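Local coordinates for protein macromomycin (Streptomyces macromomyceticus, PDB 2MCM) that binds non-covalently the cytotoxic, DNA-cleaving chromophore of the antibiotic auromomycin, for which it is the apoprotein, at residues V6-L12 with Q107-A112; N14-V20 with A64-S70; P27-V33 with S51-D57; V43-A48 with F72-V76. The contacts are given in a common frame with arbitrary orientation. Where two conformers were deposited one is given. Residues are numbered along the deposited sequence.

Contact 1 (V6-L12 with Q107-A112)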
loop_
_atom_site.group_PDB
_atom_site.type_symbol
_atom_site.label_atom_id
_atom_site.label_comp_id
_atom_site.label_asym_id
_atom_site.label_seq_id
_atom_site.Cartn_x
_atom_site.Cartn_y
_atom_site.Cartn_z
ATOM N N VAL A 6 -2.366 -9.029 3.972
ATOM C CA VAL A 6 -3.134 -8.642 2.734
ATOM C C VAL A 6 -3.763 -9.928 2.208
ATOM O O VAL A 6 -3.022 -10.899 1.991
ATOM C CB VAL A 6 -2.213 -8.012 1.747
ATOM C CG1 VAL A 6 -2.932 -7.664 0.409
ATOM C CG2 VAL A 6 -1.493 -6.761 2.244
ATOM N N THR A 7 -5.098 -9.887 2.042
ATOM C CA THR A 7 -5.763 -11.120 1.566
ATOM C C THR A 7 -6.721 -10.856 0.417
ATOM O O THR A 7 -7.551 -9.967 0.594
ATOM C CB THR A 7 -6.692 -11.623 2.772
ATOM O OG1 THR A 7 -5.837 -11.809 3.927
ATOM C CG2 THR A 7 -7.398 -12.917 2.361
ATOM N N PRO A 8 -6.592 -11.530 -0.692
ATOM C CA PRO A 8 -5.546 -12.504 -0.994
ATOM C C PRO A 8 -4.278 -11.688 -1.353
ATOM O O PRO A 8 -4.366 -10.451 -1.544
ATOM C CB PRO A 8 -6.017 -13.228 -2.264
ATOM C CG PRO A 8 -7.139 -12.427 -2.820
ATOM C CD PRO A 8 -7.536 -11.329 -1.829
ATOM N N ALA A 9 -3.129 -12.359 -1.429
ATOM C CA ALA A 9 -1.898 -11.596 -1.791
ATOM C C ALA A 9 -1.195 -12.162 -3.002
ATOM O O ALA A 9 -0.219 -11.536 -3.477
ATOM C CB ALA A 9 -0.909 -11.663 -0.599
ATOM N N THR A 10 -1.579 -13.277 -3.608
ATOM C CA THR A 10 -0.908 -13.879 -4.774
ATOM C C THR A 10 -1.931 -14.282 -5.864
ATOM O O THR A 10 -3.081 -14.490 -5.462
ATOM C CB THR A 10 -0.157 -15.227 -4.347
ATOM O OG1 THR A 10 -1.173 -16.066 -3.699
ATOM C CG2 THR A 10 0.985 -14.937 -3.362
ATOM N N GLY A 11 -1.439 -14.380 -7.071
ATOM C CA GLY A 11 -2.271 -14.742 -8.236
ATOM C C GLY A 11 -3.362 -13.673 -8.418
ATOM O O GLY A 11 -4.502 -14.045 -8.825
ATOM N N LEU A 12 -3.076 -12.430 -8.085
ATOM C CA LEU A 12 -4.155 -11.403 -8.190
ATOM C C LEU A 12 -4.364 -11.044 -9.641
ATOM O O LEU A 12 -3.577 -11.146 -10.551
ATOM C CB LEU A 12 -3.562 -10.152 -7.411
ATOM C CG LEU A 12 -3.334 -10.394 -5.940
ATOM C CD1 LEU A 12 -2.792 -9.127 -5.294
ATOM C CD2 LEU A 12 -4.610 -10.815 -5.149
ATOM N N GLN A 107 3.175 -5.806 2.649
ATOM C CA GLN A 107 3.303 -7.195 2.234
ATOM C C GLN A 107 3.501 -7.301 0.745
ATOM O O GLN A 107 2.670 -6.642 -0.021
ATOM C CB GLN A 107 2.115 -8.019 2.690
ATOM C CG GLN A 107 2.150 -9.460 2.176
ATOM C CD GLN A 107 1.059 -10.286 2.792
ATOM O OE1 GLN A 107 0.339 -10.002 3.734
ATOM N NE2 GLN A 107 0.929 -11.518 2.297
ATOM N N ALA A 108 4.458 -7.949 0.168
ATOM C CA ALA A 108 4.685 -8.091 -1.281
ATOM C C ALA A 108 3.464 -8.915 -1.845
ATOM O O ALA A 108 2.942 -9.788 -1.168
ATOM C CB ALA A 108 5.990 -8.914 -1.403
ATOM N N ILE A 109 3.064 -8.437 -3.048
ATOM C CA ILE A 109 1.886 -9.167 -3.650
ATOM C C ILE A 109 2.355 -9.576 -5.038
ATOM O O ILE A 109 3.305 -9.039 -5.628
ATOM C CB ILE A 109 0.658 -8.191 -3.690
ATOM C CG1 ILE A 109 1.083 -6.975 -4.529
ATOM C CG2 ILE A 109 0.118 -7.905 -2.292
ATOM C CD1 ILE A 109 -0.173 -6.006 -4.769
ATOM N N THR A 110 1.617 -10.558 -5.620
ATOM C CA THR A 110 1.965 -10.989 -6.960
ATOM C C THR A 110 0.656 -11.127 -7.790
ATOM O O THR A 110 -0.368 -11.441 -7.219
ATOM C CB THR A 110 2.694 -12.368 -7.007
ATOM O OG1 THR A 110 1.769 -13.385 -6.600
ATOM C CG2 THR A 110 3.935 -12.419 -6.057
ATOM N N PHE A 111 0.843 -10.921 -9.061
ATOM C CA PHE A 111 -0.301 -11.006 -10.012
ATOM C C PHE A 111 -0.127 -12.226 -10.906
ATOM O O PHE A 111 0.973 -12.583 -11.338
ATOM C CB PHE A 111 -0.262 -9.751 -10.908
ATOM C CG PHE A 111 -0.628 -8.514 -10.106
ATOM C CD1 PHE A 111 0.346 -7.818 -9.421
ATOM C CD2 PHE A 111 -1.935 -8.105 -9.997
ATOM C CE1 PHE A 111 -0.016 -6.697 -8.642
ATOM C CE2 PHE A 111 -2.331 -6.975 -9.255
ATOM C CZ PHE A 111 -1.345 -6.256 -8.595
ATOM N N ALA A 112 -1.305 -12.726 -11.220
ATOM C CA ALA A 112 -1.379 -13.913 -12.139
ATOM C C ALA A 112 -0.942 -13.542 -13.531
ATOM O O ALA A 112 -0.347 -14.519 -14.111
ATOM C CB ALA A 112 -2.820 -14.404 -12.055
ATOM O OXT ALA A 112 -1.137 -12.422 -14.031
HETATM O O HOH W 1 -1.742 -13.389 2.644
HETATM O O HOH W 2 -3.029 -10.658 -13.345
#
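This is a closure between the two ends of the chain, at the edge of the immunoglobulin-like beta sandwich of the neocarzinostatin family. Strand 3-7 belongs to the three-stranded sheet and strand 104-109 to the other one. Val6 and Gln107 are joined through a side chain: Val6 N donates to Gln107 OE1 at 2.9 Å. Water 1 bridges Val6 O and Gln107 NE2. A cis peptide bond before Pro8 lies in the turn that follows. Beyond it the backbones bond directly. Thr110 N donates to Ala9 O (3.0 Å) and Leu12 N to Thr110 O (3.0 Å). Gly11, with positive phi, gives a weak bond from its N to Thr110 OG1. On the buried side Leu12 CD1 lies 3.9 Å from Ile109 CB, and Leu12 also packs on Val18 and Val68. The C-terminal carboxylate forms a salt bridge with Lys89. Ala112 N donates to Leu12 O at 2.8 Å, and water 2 links that same oxygen to Ala112 OXT.

Contact 2 (N14-V20 with A64-S70)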
loop_
_atom_site.group_PDB
_atom_site.type_symbol
_atom_site.label_atom_id
_atom_site.label_comp_id
_atom_site.label_asym_id
_atom_site.label_seq_id
_atom_site.Cartn_x
_atom_site.Cartn_y
_atom_site.Cartn_z
ATOM N N ASN A 14 -5.806 -7.848 -12.241
ATOM C CA ASN A 14 -5.801 -6.401 -12.418
ATOM C C ASN A 14 -7.200 -5.904 -11.992
ATOM O O ASN A 14 -8.217 -6.491 -12.488
ATOM C CB ASN A 14 -5.532 -6.069 -13.900
ATOM C CG ASN A 14 -5.492 -4.580 -14.065
ATOM O OD1 ASN A 14 -4.795 -3.827 -13.363
ATOM N ND2 ASN A 14 -6.218 -4.064 -15.071
ATOM N N GLY A 15 -7.313 -4.971 -11.082
ATOM C CA GLY A 15 -8.612 -4.436 -10.683
ATOM C C GLY A 15 -9.278 -5.183 -9.598
ATOM O O GLY A 15 -10.496 -5.095 -9.267
ATOM N N GLN A 16 -8.547 -6.093 -8.930
ATOM C CA GLN A 16 -9.025 -6.906 -7.833
ATOM C C GLN A 16 -9.049 -6.176 -6.502
ATOM O O GLN A 16 -8.063 -5.363 -6.229
ATOM C CB GLN A 16 -8.145 -8.189 -7.610
ATOM C CG GLN A 16 -8.778 -9.149 -6.609
ATOM C CD GLN A 16 -8.195 -10.568 -6.776
ATOM O OE1 GLN A 16 -7.357 -10.741 -7.636
ATOM N NE2 GLN A 16 -8.692 -11.533 -6.034
ATOM N N THR A 17 -10.011 -6.349 -5.679
ATOM C CA THR A 17 -10.073 -5.698 -4.373
ATOM C C THR A 17 -9.396 -6.625 -3.373
ATOM O O THR A 17 -9.795 -7.799 -3.326
ATOM C CB THR A 17 -11.569 -5.484 -3.862
ATOM O OG1 THR A 17 -12.125 -4.567 -4.818
ATOM C CG2 THR A 17 -11.575 -4.822 -2.458
ATOM N N VAL A 18 -8.450 -6.100 -2.581
ATOM C CA VAL A 18 -7.856 -7.006 -1.530
ATOM C C VAL A 18 -8.195 -6.391 -0.177
ATOM O O VAL A 18 -8.618 -5.189 -0.150
ATOM C CB VAL A 18 -6.348 -7.131 -1.736
ATOM C CG1 VAL A 18 -5.937 -7.746 -3.066
ATOM C CG2 VAL A 18 -5.606 -5.825 -1.521
ATOM N N THR A 19 -8.065 -7.113 0.910
ATOM C CA THR A 19 -8.350 -6.529 2.214
ATOM C C THR A 19 -6.977 -6.360 2.953
ATOM O O THR A 19 -6.276 -7.391 2.960
ATOM C CB THR A 19 -9.273 -7.473 3.056
ATOM O OG1 THR A 19 -10.535 -7.577 2.287
ATOM C CG2 THR A 19 -9.481 -6.983 4.502
ATOM N N VAL A 20 -6.753 -5.198 3.418
ATOM C CA VAL A 20 -5.480 -4.947 4.196
ATOM C C VAL A 20 -5.878 -4.940 5.653
ATOM O O VAL A 20 -6.698 -4.080 6.044
ATOM C CB VAL A 20 -4.874 -3.621 3.775
ATOM C CG1 VAL A 20 -3.580 -3.324 4.598
ATOM C CG2 VAL A 20 -4.563 -3.542 2.302
ATOM N N ALA A 64 -9.035 -2.396 5.826
ATOM C CA ALA A 64 -9.437 -1.606 4.670
ATOM C C ALA A 64 -9.384 -2.385 3.375
ATOM O O ALA A 64 -8.559 -3.267 3.162
ATOM C CB ALA A 64 -8.443 -0.418 4.522
ATOM N N GLN A 65 -10.261 -1.971 2.468
ATOM C CA GLN A 65 -10.295 -2.536 1.111
ATOM C C GLN A 65 -9.413 -1.680 0.243
ATOM O O GLN A 65 -9.517 -0.417 0.326
ATOM C CB GLN A 65 -11.751 -2.583 0.549
ATOM C CG GLN A 65 -12.572 -3.606 1.321
ATOM C CD GLN A 65 -13.871 -3.908 0.560
ATOM O OE1 GLN A 65 -14.236 -3.355 -0.489
ATOM N NE2 GLN A 65 -14.583 -4.830 1.183
ATOM N N LEU A 66 -8.664 -2.256 -0.640
ATOM C CA LEU A 66 -7.793 -1.586 -1.558
ATOM C C LEU A 66 -7.909 -2.221 -2.949
ATOM O O LEU A 66 -7.770 -3.443 -3.009
ATOM C CB LEU A 66 -6.300 -1.673 -1.017
ATOM C CG LEU A 66 -5.267 -1.084 -1.940
ATOM C CD1 LEU A 66 -5.343 0.413 -2.065
ATOM C CD2 LEU A 66 -3.840 -1.478 -1.469
ATOM N N LYS A 67 -8.145 -1.398 -3.971
ATOM C CA LYS A 67 -8.193 -1.996 -5.327
ATOM C C LYS A 67 -6.786 -2.009 -5.892
ATOM O O LYS A 67 -6.156 -0.888 -5.938
ATOM C CB LYS A 67 -9.174 -1.157 -6.177
ATOM C CG LYS A 67 -9.546 -1.990 -7.430
ATOM C CD LYS A 67 -10.610 -1.267 -8.283
ATOM C CE LYS A 67 -11.900 -1.054 -7.507
ATOM N NZ LYS A 67 -13.009 -0.531 -8.440
ATOM N N VAL A 68 -6.265 -3.118 -6.355
ATOM C CA VAL A 68 -4.890 -3.163 -6.895
ATOM C C VAL A 68 -4.890 -3.368 -8.389
ATOM O O VAL A 68 -5.863 -3.899 -8.979
ATOM C CB VAL A 68 -4.015 -4.273 -6.223
ATOM C CG1 VAL A 68 -3.838 -3.919 -4.740
ATOM C CG2 VAL A 68 -4.604 -5.655 -6.456
ATOM N N HIS A 69 -3.827 -2.950 -9.021
ATOM C CA HIS A 69 -3.688 -3.033 -10.481
ATOM C C HIS A 69 -2.304 -3.562 -10.849
ATOM O O HIS A 69 -1.314 -3.360 -10.152
ATOM C CB HIS A 69 -3.897 -1.639 -11.130
ATOM C CG HIS A 69 -5.281 -1.069 -10.847
ATOM N ND1 HIS A 69 -5.652 -0.301 -9.829
ATOM C CD2 HIS A 69 -6.415 -1.310 -11.580
ATOM C CE1 HIS A 69 -6.969 -0.032 -9.905
ATOM N NE2 HIS A 69 -7.439 -0.646 -10.984
ATOM N N SER A 70 -2.313 -4.332 -11.941
ATOM C CA SER A 70 -1.014 -4.977 -12.314
ATOM C C SER A 70 -0.018 -3.999 -12.838
ATOM O O SER A 70 1.188 -4.340 -12.824
ATOM C CB SER A 70 -1.210 -6.191 -13.237
ATOM O OG SER A 70 -1.910 -5.726 -14.380
HETATM O O HOH W 3 -14.842 -4.534 -3.670
#
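Strands 16-23 and 62-68 pair antiparallel, and their side chains sort onto two unlike faces. Val18, Val20, Ala64, Leu66 and Val68 lie on the buried face. Gln16 starts there, but its OE1 accepts from Ser13 N. Val18 and Val68 are both m rotamers, and Val18 CG2 meets Val68 CG1 at 4.1 Å. Val20 is t; its CG2 sits 4.2 Å from Leu66 CB. Thr17, Thr19, Gln65 and Lys67 take the other face. Here Thr17 and Gln65 are both m, and water 3 lies between Thr17 OG1 and Gln65 OE1, its bond to the latter weak. The backbone pairing is regular at Val18 N to Leu66 O (2.8 Å) and Val20 N to Ala64 O (2.7 Å). Gly15 and Gln16 both face Val68, a G1 beta bulge with glycine at positive phi. Asn14 is t, bringing OD1 within 2.9 Å of Ser70 N, its hydrogen-bond donor. Strand 16-23 is central in the three-stranded sheet of the immunoglobulin-like sandwich, with 62-68 on one flank and 3-7 on the other.

Contact 3 (P27-V33 with S51-D57)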
loop_
_atom_site.group_PDB
_atom_site.type_symbol
_atom_site.label_atom_id
_atom_site.label_comp_id
_atom_site.label_asym_id
_atom_site.label_seq_id
_atom_site.Cartn_x
_atom_site.Cartn_y
_atom_site.Cartn_z
ATOM N N PRO A 27 -3.575 4.139 18.185
ATOM C CA PRO A 27 -4.959 4.665 18.070
ATOM C C PRO A 27 -4.946 6.124 17.745
ATOM O O PRO A 27 -4.166 6.926 18.364
ATOM C CB PRO A 27 -5.558 4.398 19.449
ATOM C CG PRO A 27 -4.799 3.169 19.913
ATOM C CD PRO A 27 -3.358 3.392 19.452
ATOM N N GLY A 28 -5.820 6.551 16.824
ATOM C CA GLY A 28 -5.952 7.936 16.431
ATOM C C GLY A 28 -5.008 8.424 15.403
ATOM O O GLY A 28 -5.146 9.605 14.968
ATOM N N THR A 29 -4.002 7.673 14.978
ATOM C CA THR A 29 -3.087 8.130 13.942
ATOM C C THR A 29 -3.696 7.744 12.552
ATOM O O THR A 29 -4.282 6.682 12.482
ATOM C CB THR A 29 -1.704 7.370 14.120
ATOM O OG1 THR A 29 -1.222 7.864 15.401
ATOM C CG2 THR A 29 -0.753 7.677 12.979
ATOM N N VAL A 30 -3.454 8.623 11.619
ATOM C CA VAL A 30 -3.904 8.403 10.251
ATOM C C VAL A 30 -2.829 7.620 9.516
ATOM O O VAL A 30 -1.659 8.070 9.524
ATOM C CB VAL A 30 -4.142 9.763 9.524
ATOM C CG1 VAL A 30 -4.528 9.485 8.059
ATOM C CG2 VAL A 30 -5.197 10.600 10.244
ATOM N N TYR A 31 -3.191 6.502 8.897
ATOM C CA TYR A 31 -2.287 5.723 8.068
ATOM C C TYR A 31 -2.704 5.804 6.608
ATOM O O TYR A 31 -3.948 5.760 6.312
ATOM C CB TYR A 31 -2.297 4.251 8.543
ATOM C CG TYR A 31 -1.693 4.123 9.935
ATOM C CD1 TYR A 31 -2.431 4.327 11.071
ATOM C CD2 TYR A 31 -0.303 3.883 10.029
ATOM C CE1 TYR A 31 -1.901 4.257 12.387
ATOM C CE2 TYR A 31 0.244 3.741 11.310
ATOM C CZ TYR A 31 -0.515 3.967 12.410
ATOM O OH TYR A 31 -0.000 3.899 13.708
ATOM N N HIS A 32 -1.812 5.975 5.699
ATOM C CA HIS A 32 -2.019 6.017 4.257
ATOM C C HIS A 32 -1.890 4.601 3.745
ATOM O O HIS A 32 -0.826 3.978 3.867
ATOM C CB HIS A 32 -0.951 6.902 3.553
ATOM C CG HIS A 32 -0.818 8.227 4.256
ATOM N ND1 HIS A 32 -1.868 9.117 4.351
ATOM C CD2 HIS A 32 0.213 8.774 4.933
ATOM C CE1 HIS A 32 -1.456 10.186 5.093
ATOM N NE2 HIS A 32 -0.166 10.014 5.408
ATOM N N VAL A 33 -2.947 4.036 3.191
ATOM C CA VAL A 33 -3.014 2.659 2.645
ATOM C C VAL A 33 -2.767 2.678 1.191
ATOM O O VAL A 33 -3.388 3.568 0.442
ATOM C CB VAL A 33 -4.419 2.089 2.973
ATOM C CG1 VAL A 33 -4.499 0.656 2.421
ATOM C CG2 VAL A 33 -4.709 2.086 4.462
ATOM N N SER A 51 -5.105 4.992 -3.463
ATOM C CA SER A 51 -4.716 5.078 -2.028
ATOM C C SER A 51 -5.810 5.687 -1.215
ATOM O O SER A 51 -6.715 6.406 -1.751
ATOM C CB SER A 51 -3.427 5.897 -2.035
ATOM O OG SER A 51 -2.953 6.019 -0.725
ATOM N N THR A 52 -5.840 5.395 0.068
ATOM C CA THR A 52 -6.874 5.937 0.924
ATOM C C THR A 52 -6.325 6.195 2.311
ATOM O O THR A 52 -5.282 5.536 2.629
ATOM C CB THR A 52 -8.093 4.965 0.951
ATOM O OG1 THR A 52 -9.120 5.798 1.623
ATOM C CG2 THR A 52 -7.825 3.674 1.716
ATOM N N ASP A 53 -6.927 6.976 3.129
ATOM C CA ASP A 53 -6.456 7.246 4.520
ATOM C C ASP A 53 -7.399 6.642 5.489
ATOM O O ASP A 53 -8.658 6.861 5.352
ATOM C CB ASP A 53 -6.357 8.768 4.819
ATOM C CG ASP A 53 -5.132 9.391 4.233
ATOM O OD1 ASP A 53 -4.268 8.753 3.661
ATOM O OD2 ASP A 53 -5.029 10.646 4.342
ATOM N N VAL A 54 -6.954 5.942 6.539
ATOM C CA VAL A 54 -7.785 5.394 7.556
ATOM C C VAL A 54 -7.183 5.695 8.936
ATOM O O VAL A 54 -5.924 5.629 8.978
ATOM C CB VAL A 54 -7.997 3.863 7.391
ATOM C CG1 VAL A 54 -8.985 3.300 8.390
ATOM C CG2 VAL A 54 -8.470 3.578 5.961
ATOM N N THR A 55 -7.931 6.082 9.882
ATOM C CA THR A 55 -7.423 6.328 11.269
ATOM C C THR A 55 -7.545 5.079 12.037
ATOM O O THR A 55 -8.552 4.326 12.129
ATOM C CB THR A 55 -8.339 7.469 11.885
ATOM O OG1 THR A 55 -8.220 8.595 11.037
ATOM C CG2 THR A 55 -7.857 7.787 13.325
ATOM N N ALA A 56 -6.457 4.650 12.729
ATOM C CA ALA A 56 -6.504 3.423 13.523
ATOM C C ALA A 56 -7.475 3.645 14.708
ATOM O O ALA A 56 -7.526 4.750 15.285
ATOM C CB ALA A 56 -5.116 3.127 14.075
ATOM N N ASP A 57 -8.130 2.579 15.059
ATOM C CA ASP A 57 -9.147 2.635 16.142
ATOM C C ASP A 57 -8.523 2.434 17.510
ATOM O O ASP A 57 -7.294 2.305 17.635
ATOM C CB ASP A 57 -10.243 1.626 15.770
ATOM C CG ASP A 57 -9.836 0.214 15.894
ATOM O OD1 ASP A 57 -8.812 -0.236 16.505
ATOM O OD2 ASP A 57 -10.638 -0.620 15.289
#
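An antiparallel strand pair of the neocarzinostatin beta sandwich joins 30-33 to 52-55. Strand 52-55 borders the long strand 30-40, which pairs with 93-98 as well. Two hydrogen-bonded pairs satisfy the facing backbone groups of Tyr31, Val54, Val33 and Thr52. Tyr31 N donates to Val54 O (2.9 Å) and Val54 N returns to Tyr31 O (3.0 Å). Val33 N donates to Thr52 O (2.8 Å) and Thr52 N to Val33 O (3.1 Å). Val33 O also accepts from Ser51 OG at 2.7 Å. The pairing runs on past the strand ends: Ala56 N binds Thr29 O (3.0 Å), and Gly28 N binds Ala56 O (2.9 Å). Tyr31 turns to the inner face, where CE1 touches Ala56 CB at 3.8 Å and the ring also packs on Leu97 and Ile62. Its OH bonds to Glu103 and to the backbone of Thr26. Asp57 OD1 accepts from the backbone N atoms of Ala59 and Lys61. On the opposite face His32 lies between two carboxylates. NE2 is hydrogen-bonded to Asp100 OD1. Across the strand pair, His32 ND1 donates to Asp53 OD1 at a very short 2.5 Å, a His-carboxylate hydrogen bond with the acceptor near the ring plane.

Contact 4 (V43-A48 with F72-V76)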
loop_
_atom_site.group_PDB
_atom_site.type_symbol
_atom_site.label_atom_id
_atom_site.label_comp_id
_atom_site.label_asym_id
_atom_site.label_seq_id
_atom_site.Cartn_x
_atom_site.Cartn_y
_atom_site.Cartn_z
ATOM N N VAL A 43 13.804 5.295 -3.298
ATOM C CA VAL A 43 12.583 6.033 -3.683
ATOM C C VAL A 43 11.410 5.052 -3.983
ATOM O O VAL A 43 11.459 4.266 -4.907
ATOM C CB VAL A 43 12.865 6.848 -4.981
ATOM C CG1 VAL A 43 11.614 7.609 -5.426
ATOM C CG2 VAL A 43 14.091 7.742 -4.864
ATOM N N ILE A 44 10.429 5.230 -3.152
ATOM C CA ILE A 44 9.167 4.442 -3.248
ATOM C C ILE A 44 8.132 5.299 -4.010
ATOM O O ILE A 44 8.014 6.497 -3.772
ATOM C CB ILE A 44 8.658 4.126 -1.831
ATOM C CG1 ILE A 44 9.707 3.194 -1.107
ATOM C CG2 ILE A 44 7.259 3.482 -1.793
ATOM C CD1 ILE A 44 9.260 2.988 0.382
ATOM N N GLY A 45 7.469 4.608 -4.959
ATOM C CA GLY A 45 6.394 5.337 -5.702
ATOM C C GLY A 45 5.089 4.574 -5.448
ATOM O O GLY A 45 5.131 3.327 -5.395
ATOM N N CYS A 46 3.930 5.191 -5.336
ATOM C CA CYS A 46 2.668 4.492 -5.058
ATOM C C CYS A 46 1.555 5.003 -6.030
ATOM O O CYS A 46 1.737 6.070 -6.618
ATOM C CB CYS A 46 2.175 4.790 -3.646
ATOM S SG CYS A 46 3.444 4.408 -2.377
ATOM N N ASP A 47 0.479 4.288 -6.076
ATOM C CA ASP A 47 -0.710 4.646 -6.927
ATOM C C ASP A 47 -1.542 5.609 -6.085
ATOM O O ASP A 47 -2.210 5.208 -5.161
ATOM C CB ASP A 47 -1.430 3.386 -7.348
ATOM C CG ASP A 47 -2.513 3.677 -8.426
ATOM O OD1 ASP A 47 -2.765 4.883 -8.568
ATOM O OD2 ASP A 47 -2.976 2.728 -9.028
ATOM N N ALA A 48 -1.545 6.873 -6.522
ATOM C CA ALA A 48 -2.340 7.868 -5.794
ATOM C C ALA A 48 -3.815 7.700 -6.154
ATOM O O ALA A 48 -4.597 8.184 -5.320
ATOM C CB ALA A 48 -1.845 9.295 -6.156
ATOM N N PHE A 72 0.560 0.470 -12.807
ATOM C CA PHE A 72 -0.047 1.738 -12.297
ATOM C C PHE A 72 0.921 2.864 -12.561
ATOM O O PHE A 72 2.095 2.631 -12.856
ATOM C CB PHE A 72 -0.323 1.554 -10.823
ATOM C CG PHE A 72 0.814 1.379 -9.868
ATOM C CD1 PHE A 72 1.451 2.522 -9.339
ATOM C CD2 PHE A 72 1.270 0.116 -9.473
ATOM C CE1 PHE A 72 2.475 2.400 -8.396
ATOM C CE2 PHE A 72 2.322 -0.007 -8.550
ATOM C CZ PHE A 72 2.934 1.122 -8.069
ATOM N N GLN A 73 0.430 4.103 -12.490
ATOM C CA GLN A 73 1.250 5.301 -12.628
ATOM C C GLN A 73 1.648 5.647 -11.179
ATOM O O GLN A 73 0.808 5.853 -10.297
ATOM C CB GLN A 73 0.472 6.514 -13.182
ATOM C CG GLN A 73 0.063 6.324 -14.642
ATOM C CD GLN A 73 1.243 5.874 -15.464
ATOM O OE1 GLN A 73 2.308 6.596 -15.407
ATOM N NE2 GLN A 73 1.202 4.738 -16.165
ATOM N N ALA A 74 2.961 5.623 -10.981
ATOM C CA ALA A 74 3.447 5.891 -9.610
ATOM C C ALA A 74 3.702 7.387 -9.403
ATOM O O ALA A 74 4.113 8.042 -10.379
ATOM C CB ALA A 74 4.749 5.114 -9.426
ATOM N N VAL A 75 3.410 7.830 -8.176
ATOM C CA VAL A 75 3.738 9.223 -7.791
ATOM C C VAL A 75 4.813 9.084 -6.650
ATOM O O VAL A 75 4.735 8.035 -5.960
ATOM C CB VAL A 75 2.560 10.076 -7.405
ATOM C CG1 VAL A 75 1.493 10.046 -8.517
ATOM C CG2 VAL A 75 1.898 9.573 -6.125
ATOM N N VAL A 76 5.723 10.041 -6.626
ATOM C CA VAL A 76 6.792 9.998 -5.569
ATOM C C VAL A 76 6.817 11.269 -4.754
ATOM O O VAL A 76 6.424 12.358 -5.216
ATOM C CB VAL A 76 8.157 9.776 -6.300
ATOM C CG1 VAL A 76 8.264 8.393 -6.914
ATOM C CG2 VAL A 76 8.468 10.860 -7.310
HETATM O O HOH W 4 -1.084 7.539 -9.297
#
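Val75, Phe72 and Asp47 give the most surface to this short antiparallel pairing of strands 43-47 and 71-76. Val75 supplies both direct hydrogen bonds. Cys46 N donates to Val75 O (3.0 Å), and Val75 N donates to Cys46 O (2.9 Å). Its side chain reaches Ala48, CG2 to CB at 3.8 Å. Phe72, a p rotamer, turns toward the other strand. Its CE1 lies 3.6 Å from Cys46 C, and Gly45 O stands at the ring edge. Asp47 OD2 is 3.4 Å from Phe72 CB, while Asp47 OD1 bonds to Thr49 OG1. Further along, water 4 bridges Ala48 N and Gln73 O. Gly45 is tightly packed: a CB there would clash with the CB of Ala74. Val43 CG1 and Val76 CG1 meet at 3.7 Å. Strand 43-47 also pairs with 30-40, to which the Cys46-Cys36 disulfide ties it. Strand 71-76 pairs on with 81-87. The pairing belongs to the small lobe of the neocarzinostatin fold; as in relatives, the chromophore cleft probably lies between that lobe and the sandwich.

All are partly buried. Contact 2, nearest the chain centre, turns a buried aliphatic face inward; contacts 1 and 3 lie farther out, with more exposed residues. Contacts 1 and 2 touch through Thr7 and Thr19, as strands 3-7 and 16-23 are sheet neighbours. Contact 3 belongs to the facing sheet. Val20 and Ala64 of contact 2 pack on Val33 and Val54 of contact 3 inside the sandwich. Contacts 3 and 4 hold different strands of one sheet. Contact 4 meets contact 2 where Asp47 approaches His69. Contacts 2 and 3 rest on regular backbone pairing, contact 3 adding a histidine-carboxylate bond. Contact 1 relies more on loop backbone, a glutamine and waters, contact 4 on two backbone bonds beside a disulfide.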